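Local coordinates for protein transcriptional regulator, MarR family (PDB 3CDH) that probably binds DNA as a MarR-type winged helix-turn-helix dimer and regulates transcription, at residues B[29-34]-B[122-127]; B[44-49]-B[112-117]; B[80-83]-B[88-91]. All coordinates share one frame; numbering follows the deposited sequence.

Contact 1 of 3, residues B[29-34]-B[122-127]; sequences SAQFHD and ETRLLS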
loop_
_atom_site.group_PDB
_atom_site.type_symbol
_atom_site.label_atom_id
_atom_site.label_comp_id
_atom_site.label_asym_id
_atom_site.label_seq_id
_atom_site.Cartn_x
_atom_site.Cartn_y
_atom_site.Cartn_z
ATOM N N SER B 29 -8.239 -0.063 -4.294
ATOM C CA SER B 29 -8.838 -0.783 -3.166
ATOM C C SER B 29 -10.020 -0.051 -2.537
ATOM O O SER B 29 -10.877 -0.660 -1.887
ATOM C CB SER B 29 -7.795 -0.997 -2.074
ATOM O OG SER B 29 -7.041 -2.162 -2.313
ATOM N N ALA B 30 -10.048 1.264 -2.708
ATOM C CA ALA B 30 -11.004 2.111 -1.984
ATOM C C ALA B 30 -12.444 1.587 -2.054
ATOM O O ALA B 30 -13.100 1.415 -1.012
ATOM C CB ALA B 30 -10.911 3.585 -2.428
ATOM N N GLN B 31 -12.913 1.285 -3.258
ATOM C CA GLN B 31 -14.310 0.904 -3.390
ATOM C C GLN B 31 -14.605 -0.415 -2.686
ATOM O O GLN B 31 -15.573 -0.537 -1.949
ATOM C CB GLN B 31 -14.740 0.866 -4.849
ATOM C CG GLN B 31 -16.230 1.148 -5.096
ATOM C CD GLN B 31 -16.656 0.734 -6.529
ATOM O OE1 GLN B 31 -16.558 1.541 -7.481
ATOM N NE2 GLN B 31 -17.082 -0.549 -6.693
ATOM N N PHE B 32 -13.753 -1.402 -2.872
ATOM C CA PHE B 32 -13.968 -2.650 -2.190
ATOM C C PHE B 32 -13.848 -2.525 -0.679
ATOM O O PHE B 32 -14.607 -3.168 0.065
ATOM C CB PHE B 32 -13.038 -3.742 -2.695
ATOM C CG PHE B 32 -13.485 -5.100 -2.292
ATOM C CD1 PHE B 32 -14.716 -5.591 -2.740
ATOM C CD2 PHE B 32 -12.733 -5.858 -1.409
ATOM C CE1 PHE B 32 -15.175 -6.826 -2.336
ATOM C CE2 PHE B 32 -13.183 -7.126 -1.002
ATOM C CZ PHE B 32 -14.406 -7.604 -1.465
ATOM N N HIS B 33 -12.895 -1.713 -0.221
ATOM C CA HIS B 33 -12.777 -1.494 1.201
ATOM C C HIS B 33 -14.053 -0.841 1.755
ATOM O O HIS B 33 -14.511 -1.222 2.825
ATOM C CB HIS B 33 -11.493 -0.752 1.574
ATOM C CG HIS B 33 -10.236 -1.548 1.348
ATOM N ND1 HIS B 33 -8.976 -1.002 1.497
ATOM C CD2 HIS B 33 -10.041 -2.840 0.970
ATOM C CE1 HIS B 33 -8.062 -1.927 1.226
ATOM N NE2 HIS B 33 -8.680 -3.048 0.897
ATOM N N ASP B 34 -14.654 0.083 1.008
ATOM C CA ASP B 34 -15.978 0.632 1.359
ATOM C C ASP B 34 -17.008 -0.477 1.663
ATOM O O ASP B 34 -17.801 -0.390 2.624
ATOM C CB ASP B 34 -16.542 1.539 0.245
ATOM C CG ASP B 34 -15.719 2.812 0.019
ATOM O OD1 ASP B 34 -15.044 3.290 0.964
ATOM O OD2 ASP B 34 -15.761 3.345 -1.124
ATOM N N GLU B 122 -13.208 -6.563 -9.280
ATOM C CA GLU B 122 -11.969 -6.663 -10.029
ATOM C C GLU B 122 -12.261 -6.712 -11.520
ATOM O O GLU B 122 -11.556 -6.088 -12.316
ATOM C CB GLU B 122 -11.174 -7.900 -9.615
ATOM C CG GLU B 122 -9.922 -8.136 -10.470
ATOM C CD GLU B 122 -9.167 -9.390 -10.119
ATOM O OE1 GLU B 122 -9.779 -10.461 -9.950
ATOM O OE2 GLU B 122 -7.937 -9.320 -10.018
ATOM N N THR B 123 -13.302 -7.441 -11.902
ATOM C CA THR B 123 -13.638 -7.568 -13.312
ATOM C C THR B 123 -14.154 -6.244 -13.826
ATOM O O THR B 123 -13.833 -5.852 -14.952
ATOM C CB THR B 123 -14.654 -8.698 -13.601
ATOM O OG1 THR B 123 -14.297 -9.858 -12.848
ATOM C CG2 THR B 123 -14.643 -9.052 -15.087
ATOM N N ARG B 124 -14.935 -5.552 -13.006
ATOM C CA ARG B 124 -15.410 -4.233 -13.370
ATOM C C ARG B 124 -14.191 -3.398 -13.769
ATOM O O ARG B 124 -14.125 -2.828 -14.869
ATOM C CB ARG B 124 -16.126 -3.583 -12.187
ATOM C CG ARG B 124 -17.289 -2.646 -12.545
ATOM C CD ARG B 124 -18.697 -3.177 -12.081
ATOM N NE ARG B 124 -18.745 -3.744 -10.713
ATOM C CZ ARG B 124 -18.438 -3.108 -9.563
ATOM N NH1 ARG B 124 -18.535 -3.759 -8.400
ATOM N NH2 ARG B 124 -18.013 -1.836 -9.560
ATOM N N LEU B 125 -13.207 -3.360 -12.886
ATOM C CA LEU B 125 -12.041 -2.528 -13.113
ATOM C C LEU B 125 -11.183 -2.971 -14.325
ATOM O O LEU B 125 -10.762 -2.147 -15.145
ATOM C CB LEU B 125 -11.227 -2.445 -11.826
ATOM C CG LEU B 125 -9.903 -1.704 -11.829
ATOM C CD1 LEU B 125 -10.052 -0.287 -12.347
ATOM C CD2 LEU B 125 -9.379 -1.690 -10.427
ATOM N N LEU B 126 -10.936 -4.272 -14.445
ATOM C CA LEU B 126 -10.136 -4.773 -15.554
ATOM C C LEU B 126 -10.766 -4.431 -16.880
ATOM O O LEU B 126 -10.056 -4.141 -17.844
ATOM C CB LEU B 126 -9.918 -6.275 -15.458
ATOM C CG LEU B 126 -8.934 -6.718 -14.387
ATOM C CD1 LEU B 126 -8.957 -8.220 -14.257
ATOM C CD2 LEU B 126 -7.528 -6.217 -14.690
ATOM N N SER B 127 -12.098 -4.484 -16.929
ATOM C CA SER B 127 -12.845 -4.074 -18.112
ATOM C C SER B 127 -12.470 -2.637 -18.450
ATOM O O SER B 127 -11.989 -2.349 -19.544
ATOM C CB SER B 127 -14.353 -4.193 -17.879
ATOM O OG SER B 127 -15.083 -3.686 -18.987
#

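Contact 2 of 3, residues B[44-49]-B[112-117]; sequences PEWRVL and ESLVAS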
loop_
_atom_site.group_PDB
_atom_site.type_symbol
_atom_site.label_atom_id
_atom_site.label_comp_id
_atom_site.label_asym_id
_atom_site.label_seq_id
_atom_site.Cartn_x
_atom_site.Cartn_y
_atom_site.Cartn_z
ATOM N N PRO B 44 -7.887 -6.067 7.503
ATOM C CA PRO B 44 -7.111 -7.276 7.775
ATOM C C PRO B 44 -7.987 -8.522 7.890
ATOM O O PRO B 44 -7.551 -9.607 7.482
ATOM C CB PRO B 44 -6.446 -6.984 9.119
ATOM C CG PRO B 44 -6.564 -5.550 9.310
ATOM C CD PRO B 44 -7.729 -5.050 8.553
ATOM N N GLU B 45 -9.198 -8.387 8.455
ATOM C CA GLU B 45 -10.078 -9.555 8.593
ATOM C C GLU B 45 -10.421 -10.103 7.215
ATOM O O GLU B 45 -10.325 -11.298 6.975
ATOM C CB GLU B 45 -11.321 -9.233 9.387
ATOM C CG GLU B 45 -11.299 -9.740 10.808
ATOM C CD GLU B 45 -12.228 -8.968 11.724
ATOM O OE1 GLU B 45 -12.494 -9.403 12.874
ATOM O OE2 GLU B 45 -12.698 -7.885 11.305
ATOM N N TRP B 46 -10.742 -9.230 6.273
ATOM C CA TRP B 46 -11.062 -9.710 4.940
ATOM C C TRP B 46 -9.869 -10.419 4.295
ATOM O O TRP B 46 -10.035 -11.440 3.604
ATOM C CB TRP B 46 -11.619 -8.571 4.091
ATOM C CG TRP B 46 -11.080 -8.491 2.735
ATOM C CD1 TRP B 46 -10.179 -7.578 2.284
ATOM C CD2 TRP B 46 -11.391 -9.333 1.621
ATOM N NE1 TRP B 46 -9.912 -7.784 0.957
ATOM C CE2 TRP B 46 -10.640 -8.855 0.518
ATOM C CE3 TRP B 46 -12.230 -10.433 1.440
ATOM C CZ2 TRP B 46 -10.686 -9.449 -0.745
ATOM C CZ3 TRP B 46 -12.279 -11.034 0.175
ATOM C CH2 TRP B 46 -11.504 -10.543 -0.897
ATOM N N ARG B 47 -8.671 -9.898 4.528
ATOM C CA ARG B 47 -7.500 -10.490 3.917
ATOM C C ARG B 47 -7.294 -11.891 4.451
ATOM O O ARG B 47 -6.984 -12.811 3.678
ATOM C CB ARG B 47 -6.270 -9.635 4.139
ATOM C CG ARG B 47 -6.353 -8.349 3.378
ATOM C CD ARG B 47 -5.173 -7.464 3.625
ATOM N NE ARG B 47 -5.183 -6.314 2.724
ATOM C CZ ARG B 47 -4.281 -5.327 2.761
ATOM N NH1 ARG B 47 -3.285 -5.347 3.664
ATOM N NH2 ARG B 47 -4.378 -4.319 1.897
ATOM N N VAL B 48 -7.486 -12.074 5.758
ATOM C CA VAL B 48 -7.378 -13.411 6.313
ATOM C C VAL B 48 -8.372 -14.330 5.607
ATOM O O VAL B 48 -7.994 -15.439 5.180
ATOM C CB VAL B 48 -7.614 -13.454 7.801
ATOM C CG1 VAL B 48 -8.019 -14.878 8.230
ATOM C CG2 VAL B 48 -6.372 -13.000 8.512
ATOM N N LEU B 49 -9.618 -13.864 5.461
ATOM C CA LEU B 49 -10.627 -14.633 4.735
ATOM C C LEU B 49 -10.227 -14.883 3.293
ATOM O O LEU B 49 -10.348 -16.012 2.789
ATOM C CB LEU B 49 -11.990 -13.960 4.787
ATOM C CG LEU B 49 -12.618 -13.834 6.172
ATOM C CD1 LEU B 49 -13.849 -12.998 6.020
ATOM C CD2 LEU B 49 -12.967 -15.186 6.792
ATOM N N GLU B 112 -16.527 -16.955 1.109
ATOM C CA GLU B 112 -16.950 -17.229 -0.242
ATOM C C GLU B 112 -17.736 -16.088 -0.827
ATOM O O GLU B 112 -17.487 -15.687 -1.960
ATOM C CB GLU B 112 -17.685 -18.534 -0.344
ATOM C CG GLU B 112 -16.797 -19.622 -0.892
ATOM C CD GLU B 112 -17.139 -21.003 -0.331
ATOM O OE1 GLU B 112 -18.344 -21.324 -0.102
ATOM O OE2 GLU B 112 -16.179 -21.778 -0.119
ATOM N N SER B 113 -18.645 -15.513 -0.057
ATOM C CA SER B 113 -19.428 -14.459 -0.640
ATOM C C SER B 113 -18.608 -13.182 -0.823
ATOM O O SER B 113 -18.783 -12.468 -1.814
ATOM C CB SER B 113 -20.738 -14.250 0.103
ATOM O OG SER B 113 -20.568 -13.339 1.141
ATOM N N LEU B 114 -17.663 -12.925 0.075
ATOM C CA LEU B 114 -16.743 -11.813 -0.128
ATOM C C LEU B 114 -15.832 -11.991 -1.331
ATOM O O LEU B 114 -15.633 -11.058 -2.105
ATOM C CB LEU B 114 -15.896 -11.592 1.102
ATOM C CG LEU B 114 -16.721 -11.063 2.251
ATOM C CD1 LEU B 114 -15.836 -10.925 3.462
ATOM C CD2 LEU B 114 -17.349 -9.742 1.864
ATOM N N VAL B 115 -15.248 -13.170 -1.491
ATOM C CA VAL B 115 -14.372 -13.375 -2.637
ATOM C C VAL B 115 -15.159 -13.195 -3.949
ATOM O O VAL B 115 -14.676 -12.575 -4.907
ATOM C CB VAL B 115 -13.612 -14.714 -2.549
ATOM C CG1 VAL B 115 -12.916 -15.042 -3.853
ATOM C CG2 VAL B 115 -12.585 -14.648 -1.411
ATOM N N ALA B 116 -16.396 -13.683 -3.967
ATOM C CA ALA B 116 -17.279 -13.406 -5.094
ATOM C C ALA B 116 -17.344 -11.898 -5.413
ATOM O O ALA B 116 -17.011 -11.493 -6.533
ATOM C CB ALA B 116 -18.672 -14.004 -4.865
ATOM N N SER B 117 -17.729 -11.073 -4.433
ATOM C CA SER B 117 -17.730 -9.614 -4.622
ATOM C C SER B 117 -16.398 -9.077 -5.083
ATOM O O SER B 117 -16.341 -8.287 -6.031
ATOM C CB SER B 117 -18.073 -8.894 -3.342
ATOM O OG SER B 117 -19.458 -8.937 -3.141
#

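Contact 3 of 3, residues B[80-83]-B[88-91]; sequences QMDA and TRVA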
loop_
_atom_site.group_PDB
_atom_site.type_symbol
_atom_site.label_atom_id
_atom_site.label_comp_id
_atom_site.label_asym_id
_atom_site.label_seq_id
_atom_site.Cartn_x
_atom_site.Cartn_y
_atom_site.Cartn_z
ATOM N N GLN B 80 -9.207 -12.646 17.330
ATOM C CA GLN B 80 -10.530 -12.024 17.399
ATOM C C GLN B 80 -11.508 -12.776 16.513
ATOM O O GLN B 80 -12.647 -13.004 16.910
ATOM C CB GLN B 80 -10.473 -10.560 16.991
ATOM C CG GLN B 80 -9.741 -9.727 17.966
ATOM C CD GLN B 80 -9.592 -8.302 17.485
ATOM O OE1 GLN B 80 -9.298 -8.047 16.303
ATOM N NE2 GLN B 80 -9.821 -7.351 18.398
HETATM N N MSE B 81 -11.046 -13.158 15.326
HETATM C CA MSE B 81 -11.839 -13.934 14.420
HETATM C C MSE B 81 -12.153 -15.312 14.997
HETATM O O MSE B 81 -13.241 -15.853 14.821
HETATM C CB MSE B 81 -11.119 -14.045 13.088
HETATM C CG MSE B 81 -10.984 -12.725 12.408
HETATM SE SE MSE B 81 -9.928 -12.854 10.760
HETATM C CE MSE B 81 -11.244 -13.606 9.564
ATOM N N ASP B 82 -11.181 -15.892 15.681
ATOM C CA ASP B 82 -11.366 -17.132 16.404
ATOM C C ASP B 82 -12.497 -16.938 17.401
ATOM O O ASP B 82 -13.444 -17.699 17.364
ATOM C CB ASP B 82 -10.062 -17.505 17.102
ATOM C CG ASP B 82 -10.029 -18.951 17.598
ATOM O OD1 ASP B 82 -11.071 -19.469 18.036
ATOM O OD2 ASP B 82 -8.921 -19.568 17.578
ATOM N N ALA B 83 -12.443 -15.917 18.254
ATOM C CA ALA B 83 -13.480 -15.723 19.280
ATOM C C ALA B 83 -14.885 -15.560 18.695
ATOM O O ALA B 83 -15.917 -15.813 19.357
ATOM C CB ALA B 83 -13.168 -14.523 20.111
ATOM N N THR B 88 -10.512 -21.232 13.070
ATOM C CA THR B 88 -10.118 -22.137 14.164
ATOM C C THR B 88 -8.673 -22.661 14.041
ATOM O O THR B 88 -8.112 -22.640 12.952
ATOM C CB THR B 88 -11.194 -23.239 14.333
ATOM O OG1 THR B 88 -11.058 -23.859 15.607
ATOM C CG2 THR B 88 -11.130 -24.267 13.220
ATOM N N ARG B 89 -8.071 -23.084 15.153
ATOM C CA ARG B 89 -6.716 -23.661 15.118
ATOM C C ARG B 89 -6.804 -25.128 14.740
ATOM O O ARG B 89 -7.660 -25.860 15.233
ATOM C CB ARG B 89 -5.962 -23.536 16.457
ATOM C CG ARG B 89 -6.179 -22.253 17.250
ATOM C CD ARG B 89 -5.182 -21.152 16.940
ATOM N NE ARG B 89 -5.821 -19.835 16.997
ATOM C CZ ARG B 89 -5.222 -18.722 17.396
ATOM N NH1 ARG B 89 -3.960 -18.726 17.804
ATOM N NH2 ARG B 89 -5.900 -17.597 17.397
ATOM N N VAL B 90 -5.917 -25.547 13.853
ATOM C CA VAL B 90 -5.813 -26.932 13.449
ATOM C C VAL B 90 -5.011 -27.669 14.524
ATOM O O VAL B 90 -3.917 -27.229 14.907
ATOM C CB VAL B 90 -5.121 -27.009 12.087
ATOM C CG1 VAL B 90 -5.095 -28.440 11.548
ATOM C CG2 VAL B 90 -5.834 -26.092 11.111
ATOM N N ALA B 91 -5.579 -28.768 15.030
ATOM C CA ALA B 91 -4.949 -29.592 16.093
ATOM C C ALA B 91 -3.633 -30.252 15.631
ATOM O O ALA B 91 -3.482 -30.557 14.439
ATOM C CB ALA B 91 -5.933 -30.647 16.617
#

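Contact 1 of 3, residues B[29-34]-B[122-127]
The side-chain amide of Gln31 lies at the edge of the Arg124 guanidinium and in its plane. The two flat groups are turned only 5° from each other, so they spread out side by side like two tiles. Neither covers a face of its partner. The end of Arg124 that does the meeting is NH2, which stands 3.3 Å from the atom modelled as Gln31 NE2; the orientation of the amide is doubtful, since it has probably been built turned over. Within segment 29-34, one face of the His33 imidazole is covered by CB of Ser29, a turn earlier, toward the rim of the ring.

The two long chains reach this meeting differently. Gln31 runs extended, with CG anti to the backbone N (chi1 -152°), whereas Arg124 bends at chi2 and chi3 before its guanidinium arrives, and the two side chains come together roughly perpendicular to each other. They span the exposed side of the junction between helix 17-38 and helix 105-130, long helices that, as in other MarR proteins, contribute to the dimerisation region around the winged helix domains. Only 62 Å² is buried between the two segments, all of it from these two exposed side chains.

Phe32, the next residue along helix 17-38, is by contrast buried: its ring stands edge-to-face with both Trp46 and His121 and also touches Tyr16 of the second subunit. On helix 105-130, Glu122 OE2 is gripped twice, by a salt bridge to Lys138 NZ and by a hydrogen bond from Leu17 N of the second subunit, while Leu125 packs on Leu17 of that subunit.

Contact 2 of 3, residues B[44-49]-B[112-117]
This is a buried, wholly apolar crossing of two helices, set where the first helix of the winged helix domain, 43-54, meets the long helix 105-130 that leads from that domain toward the dimerisation region. The segment axes approach to 10.2 Å and cross at -99°, close to perpendicular, so contact is confined to one patch centred on Trp46 and Leu114.

Trp46 and Leu114 contribute nearly equal areas. The six-membered ring of Trp46 reaches helix 105-130 through CZ3, which lies 3.8 Å from Leu114 CB; CE3 touches the same carbon. Trp46 CZ3 also meets the CG2 branch of Val115 at 4.0 Å. Both partners come at the indole obliquely. The indole and Leu114 run alongside one another, pointing opposite ways, while Val115 lies roughly perpendicular to the indole. With CG anti to the carbonyl carbon (chi1 -69°), Leu114 reaches Leu49 through its CD1 methyl, and the two CD1 atoms, Leu49 CD1 and Leu114 CD1, meet at 3.8 Å.

The surroundings continue the same chemistry: Leu49 also packs on Leu110, Ala111 and Met81. Trp46 rests on Ile36 and Ala118, touches Tyr16 of the second subunit, and has a bound glycerol about 4 Å from its side chain. No hydrogen bond joins the two segments. Their association therefore depends on the fit and burial of carbon surfaces.

Contact 3 of 3, residues B[80-83]-B[88-91]
Asp82 OD2 accepts a hydrogen bond from Arg89 NE at 3.2 Å, the polar core of a salt bridge between the presumed recognition helix of the winged helix-turn-helix, 71-84, and the first strand of its wing, 87-89. The bond is bent, with an N-H...O angle of 141°. Its donor meets the oxygen nearly along the C-O axis, but that oxygen lies 27° out of the guanidinium plane, and the two flat groups are inclined to each other. Asp82 carries CG anti to its own nitrogen (chi1 -165°), which sends the carboxylate across to the strand; the arginine bends at chi2 and chi3 to bring NE to OD2. This holds for one of two arginine conformers and need not hold in the other.

A second acid shares the charge, since Arg89 NH2 forms a salt bridge with Asp79 OD1 on the same helix. An alanine in place of Asp82 would probably leave Arg89 NE without its carboxylate mate and the guanidinium less restrained. The strand itself is fixed by backbone hydrogen bonds between Thr88 and Arg102. Asp82 OD2 also lies 4.4 Å from Thr88 CA.

The three contacts show how a MarR subunit passes from its dimer-forming helices to its presumed DNA-binding helix and wing. Contacts 1 and 2 share helix 105-130, with centres 13 Å apart, and they touch directly, Phe32 CE2 lying 3.4 Å from Trp46 CZ2. Both also border the second subunit. Contact 3, which no other chain of the assembly touches, lies 16 Å from contact 2 between centres. It joins contact 2 through the selenomethionine Met81, whose CE is 3.6 Å from Leu49 CD2. Contacts 1 and 3 lie on opposite sides of the chain's centre, with nearest atoms about 13 Å apart. Bound glycerol, probably from the crystallisation liquor, lies near contacts 2 and 3.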